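Local coordinates for uncharacterized protein (Azotobacter vinelandii, PDB 6RK0) that binds FAD and heme b as a flavocytochrome and probably works as a low-potential terminal oxidase alongside the iron-only nitrogenase, at residues L39-A45 against T58-R64. Numbering follows the deposited sequence. Where two conformers were deposited one is given.
With FAD (flavin-adenine dinucleotide), chain F.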
loop_
_atom_site.group_PDB
_atom_site.type_symbol
_atom_site.label_atom_id
_atom_site.label_comp_id
_atom_site.label_asym_id
_atom_site.label_seq_id
_atom_site.Cartn_x
_atom_site.Cartn_y
_atom_site.Cartn_z
ATOM N N LEU A 39 9.446 8.145 -4.230
ATOM C CA LEU A 39 9.971 6.823 -4.545
ATOM C C LEU A 39 11.108 6.429 -3.601
ATOM O O LEU A 39 11.260 5.255 -3.261
ATOM C CB LEU A 39 10.460 6.803 -5.979
ATOM C CG LEU A 39 9.391 6.962 -7.066
ATOM C CD1 LEU A 39 10.073 7.062 -8.417
ATOM C CD2 LEU A 39 8.392 5.794 -7.033
ATOM N N ASP A 40 11.919 7.392 -3.175
ATOM C CA ASP A 40 13.081 7.084 -2.364
ATOM C C ASP A 40 12.713 6.859 -0.903
ATOM O O ASP A 40 13.545 6.377 -0.148
ATOM C CB ASP A 40 14.107 8.209 -2.464
ATOM C CG ASP A 40 14.778 8.284 -3.825
ATOM O OD1 ASP A 40 14.630 7.333 -4.626
ATOM O OD2 ASP A 40 15.461 9.314 -4.082
ATOM N N ALA A 41 11.497 7.196 -0.489
ATOM C CA ALA A 41 11.086 7.136 0.900
ATOM C C ALA A 41 10.602 5.771 1.359
ATOM O O ALA A 41 10.444 5.576 2.572
ATOM C CB ALA A 41 10.005 8.163 1.178
ATOM N N THR A 42 10.355 4.832 0.449
ATOM C CA THR A 42 9.667 3.603 0.805
ATOM C C THR A 42 10.030 2.518 -0.194
ATOM O O THR A 42 10.242 2.815 -1.364
ATOM C CB THR A 42 8.147 3.835 0.834
ATOM O OG1 THR A 42 7.532 2.589 1.178
ATOM C CG2 THR A 42 7.594 4.357 -0.485
ATOM N N PRO A 43 10.033 1.250 0.232
ATOM C CA PRO A 43 10.283 0.150 -0.700
ATOM C C PRO A 43 9.024 -0.471 -1.262
ATOM O O PRO A 43 9.161 -1.369 -2.105
ATOM C CB PRO A 43 10.999 -0.870 0.184
ATOM C CG PRO A 43 10.326 -0.693 1.520
ATOM C CD PRO A 43 10.080 0.793 1.635
ATOM N N LEU A 44 7.832 -0.074 -0.802
ATOM C CA LEU A 44 6.621 -0.833 -1.117
ATOM C C LEU A 44 5.783 -0.161 -2.203
ATOM O O LEU A 44 5.257 0.958 -1.994
ATOM C CB LEU A 44 5.773 -1.034 0.143
ATOM C CG LEU A 44 4.453 -1.780 -0.038
ATOM C CD1 LEU A 44 4.671 -3.178 -0.601
ATOM C CD2 LEU A 44 3.661 -1.821 1.263
ATOM N N ALA A 45 5.596 -0.882 -3.317
ATOM C CA ALA A 45 4.751 -0.458 -4.438
ATOM C C ALA A 45 3.583 -1.412 -4.605
ATOM O O ALA A 45 3.588 -2.534 -4.077
ATOM C CB ALA A 45 5.566 -0.432 -5.726
ATOM N N THR A 58 -0.701 -6.075 -7.453
ATOM C CA THR A 58 0.305 -6.912 -6.800
ATOM C C THR A 58 1.192 -6.064 -5.912
ATOM O O THR A 58 1.913 -5.192 -6.439
ATOM C CB THR A 58 1.141 -7.633 -7.851
ATOM O OG1 THR A 58 0.293 -8.454 -8.657
ATOM C CG2 THR A 58 2.220 -8.499 -7.192
ATOM N N PRO A 59 1.222 -6.294 -4.593
ATOM C CA PRO A 59 2.206 -5.607 -3.749
ATOM C C PRO A 59 3.593 -6.146 -4.034
ATOM O O PRO A 59 3.766 -7.366 -4.187
ATOM C CB PRO A 59 1.770 -5.958 -2.327
ATOM C CG PRO A 59 0.691 -6.925 -2.415
ATOM C CD PRO A 59 0.362 -7.217 -3.825
ATOM N N THR A 60 4.589 -5.259 -4.097
ATOM C CA THR A 60 5.945 -5.719 -4.355
ATOM C C THR A 60 6.941 -4.676 -3.866
ATOM O O THR A 60 6.635 -3.487 -3.796
ATOM C CB THR A 60 6.110 -6.022 -5.849
ATOM O OG1 THR A 60 7.328 -6.724 -6.035
ATOM C CG2 THR A 60 6.057 -4.733 -6.712
ATOM N N PHE A 61 8.153 -5.120 -3.560
ATOM C CA PHE A 61 9.244 -4.180 -3.318
ATOM C C PHE A 61 9.717 -3.564 -4.633
ATOM O O PHE A 61 9.564 -4.168 -5.702
ATOM C CB PHE A 61 10.403 -4.867 -2.586
ATOM C CG PHE A 61 10.296 -4.766 -1.067
ATOM C CD1 PHE A 61 9.029 -4.677 -0.412
ATOM C CD2 PHE A 61 11.416 -4.558 -0.311
ATOM C CE1 PHE A 61 8.935 -4.572 0.993
ATOM C CE2 PHE A 61 11.343 -4.477 1.074
ATOM C CZ PHE A 61 10.112 -4.470 1.731
ATOM N N PHE A 62 10.320 -2.370 -4.549
ATOM C CA PHE A 62 10.948 -1.762 -5.717
ATOM C C PHE A 62 12.118 -0.926 -5.278
ATOM O O PHE A 62 12.238 -0.553 -4.107
ATOM C CB PHE A 62 9.950 -0.881 -6.514
ATOM C CG PHE A 62 9.672 0.434 -5.836
ATOM C CD1 PHE A 62 8.832 0.513 -4.729
ATOM C CD2 PHE A 62 10.366 1.569 -6.203
ATOM C CE1 PHE A 62 8.672 1.684 -4.043
ATOM C CE2 PHE A 62 10.214 2.762 -5.518
ATOM C CZ PHE A 62 9.362 2.825 -4.441
ATOM N N TRP A 63 12.987 -0.624 -6.250
ATOM C CA TRP A 63 14.096 0.282 -5.994
ATOM C C TRP A 63 14.276 1.203 -7.197
ATOM O O TRP A 63 13.907 0.851 -8.315
ATOM C CB TRP A 63 15.389 -0.456 -5.622
ATOM C CG TRP A 63 16.021 -1.274 -6.684
ATOM C CD1 TRP A 63 17.162 -0.940 -7.389
ATOM C CD2 TRP A 63 15.642 -2.595 -7.153
ATOM N NE1 TRP A 63 17.476 -1.956 -8.251
ATOM C CE2 TRP A 63 16.591 -2.987 -8.118
ATOM C CE3 TRP A 63 14.622 -3.498 -6.819
ATOM C CZ2 TRP A 63 16.529 -4.251 -8.757
ATOM C CZ3 TRP A 63 14.579 -4.761 -7.430
ATOM C CH2 TRP A 63 15.514 -5.102 -8.407
ATOM N N ARG A 64 14.841 2.379 -6.963
ATOM C CA ARG A 64 15.071 3.341 -8.028
ATOM C C ARG A 64 16.553 3.410 -8.351
ATOM O O ARG A 64 17.402 3.451 -7.448
ATOM C CB ARG A 64 14.597 4.735 -7.614
ATOM C CG ARG A 64 14.708 5.760 -8.740
ATOM C CD ARG A 64 14.213 7.142 -8.377
ATOM N NE ARG A 64 15.002 7.839 -7.370
ATOM C CZ ARG A 64 16.066 8.580 -7.653
ATOM N NH1 ARG A 64 16.527 8.689 -8.900
ATOM N NH2 ARG A 64 16.655 9.251 -6.681
HETATM P PA FAD F . 0.061 -16.384 -8.389
HETATM O O1A FAD F . 0.243 -17.380 -7.314
HETATM O O2A FAD F . 0.288 -16.798 -9.787
HETATM O O5B FAD F . -1.371 -15.704 -8.269
HETATM C C5B FAD F . -2.552 -16.537 -8.254
HETATM C C4B FAD F . -3.543 -15.973 -7.287
HETATM O O4B FAD F . -2.982 -15.959 -5.955
HETATM C C3B FAD F . -3.931 -14.517 -7.528
HETATM O O3B FAD F . -4.874 -14.368 -8.585
HETATM C C2B FAD F . -4.449 -14.104 -6.148
HETATM O O2B FAD F . -5.791 -14.530 -5.985
HETATM C C1B FAD F . -3.529 -14.891 -5.202
HETATM N N9A FAD F . -2.423 -14.076 -4.691
HETATM C C8A FAD F . -1.216 -13.847 -5.285
HETATM N N7A FAD F . -0.453 -13.019 -4.613
HETATM C C5A FAD F . -1.216 -12.678 -3.502
HETATM C C6A FAD F . -0.972 -11.823 -2.409
HETATM N N6A FAD F . 0.145 -11.099 -2.245
HETATM N N1A FAD F . -1.965 -11.687 -1.495
HETATM C C2A FAD F . -3.100 -12.379 -1.656
HETATM N N3A FAD F . -3.433 -13.214 -2.651
HETATM C C4A FAD F . -2.440 -13.314 -3.541
HETATM N N1 FAD F . 6.657 -10.712 -4.772
HETATM C C2 FAD F . 7.794 -10.632 -5.527
HETATM O O2 FAD F . 7.983 -11.382 -6.485
HETATM N N3 FAD F . 8.745 -9.697 -5.238
HETATM C C4 FAD F . 8.661 -8.777 -4.211
HETATM O O4 FAD F . 9.530 -7.912 -4.060
HETATM C C4X FAD F . 7.485 -8.913 -3.373
HETATM N N5 FAD F . 7.362 -8.097 -2.323
HETATM C C5X FAD F . 6.169 -8.161 -1.599
HETATM C C6 FAD F . 5.974 -7.275 -0.531
HETATM C C7 FAD F . 4.792 -7.293 0.212
HETATM C C7M FAD F . 4.624 -6.343 1.369
HETATM C C8 FAD F . 3.798 -8.233 -0.102
HETATM C C8M FAD F . 2.494 -8.273 0.638
HETATM C C9 FAD F . 4.004 -9.140 -1.145
HETATM C C9A FAD F . 5.182 -9.123 -1.890
HETATM N N10 FAD F . 5.427 -10.032 -2.943
HETATM C C10 FAD F . 6.529 -9.901 -3.740
HETATM C "C1'" FAD F . 4.460 -11.078 -3.312
HETATM C "C2'" FAD F . 3.532 -10.645 -4.441
HETATM O "O2'" FAD F . 2.502 -9.814 -3.924
HETATM C "C3'" FAD F . 2.896 -11.856 -5.119
HETATM O "O3'" FAD F . 2.188 -12.616 -4.144
HETATM C "C4'" FAD F . 3.896 -12.761 -5.830
HETATM O "O4'" FAD F . 4.759 -11.973 -6.656
HETATM C "C5'" FAD F . 3.210 -13.825 -6.650
HETATM O "O5'" FAD F . 2.331 -13.176 -7.606
HETATM P P FAD F . 1.738 -13.983 -8.810
HETATM O O1P FAD F . 2.832 -14.597 -9.648
HETATM O O2P FAD F . 0.745 -13.082 -9.494
HETATM O O3P FAD F . 0.956 -15.134 -8.030
#
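The carboxylate of Asp40, near the end of helix 32-40, is gripped side-on by Arg64, one nitrogen to each oxygen: NE of Arg64 lies 2.8 Å from OD1 of Asp40, and NH2 of Arg64 meets the syn lone pair of OD2 of Asp40 at 2.9 Å. An extended start to the arginine chain and a bend at chi3 (67°) bring NE and NH2 up to the carboxylate; the two planes are 26° apart, nearly coplanar. A second partner, Gly66 O, takes NH1. Were Arg64 replaced by an alanine, Asp40 would probably be left without its counter-charge and its carboxylate freer to turn. Next inward, the Phe62 ring fills the angle between helix and strand: CE2 rests 3.8 Å from Leu39 CD2, while CD1 lies 3.5 Å from Ala45 CB. With chi1 at 75°, CG stands between backbone N and carbonyl carbon, which turns the ring back over the opposing segment. Antiparallel pairing then takes over within the hairpin of strands 44-51 and 54-65. Ala45 and Thr60 form a hydrogen-bonded pair, and Phe62 N donates to Pro43 O at 2.9 Å. In the conformer described here, Pro43 CB lies over one face of the Phe61 ring, a CH-pi contact 3.8 Å from its centroid, and the same side chain touches the heme. Beyond this pairing the strand serves the flavin: Phe61 N donates to FAD O4 at 3.2 Å, and Pro59 O accepts from FAD O2'. Ionic at its partly exposed end and apolar within, the contact thus ties the helix to a hairpin whose backbone polar groups hold the flavin.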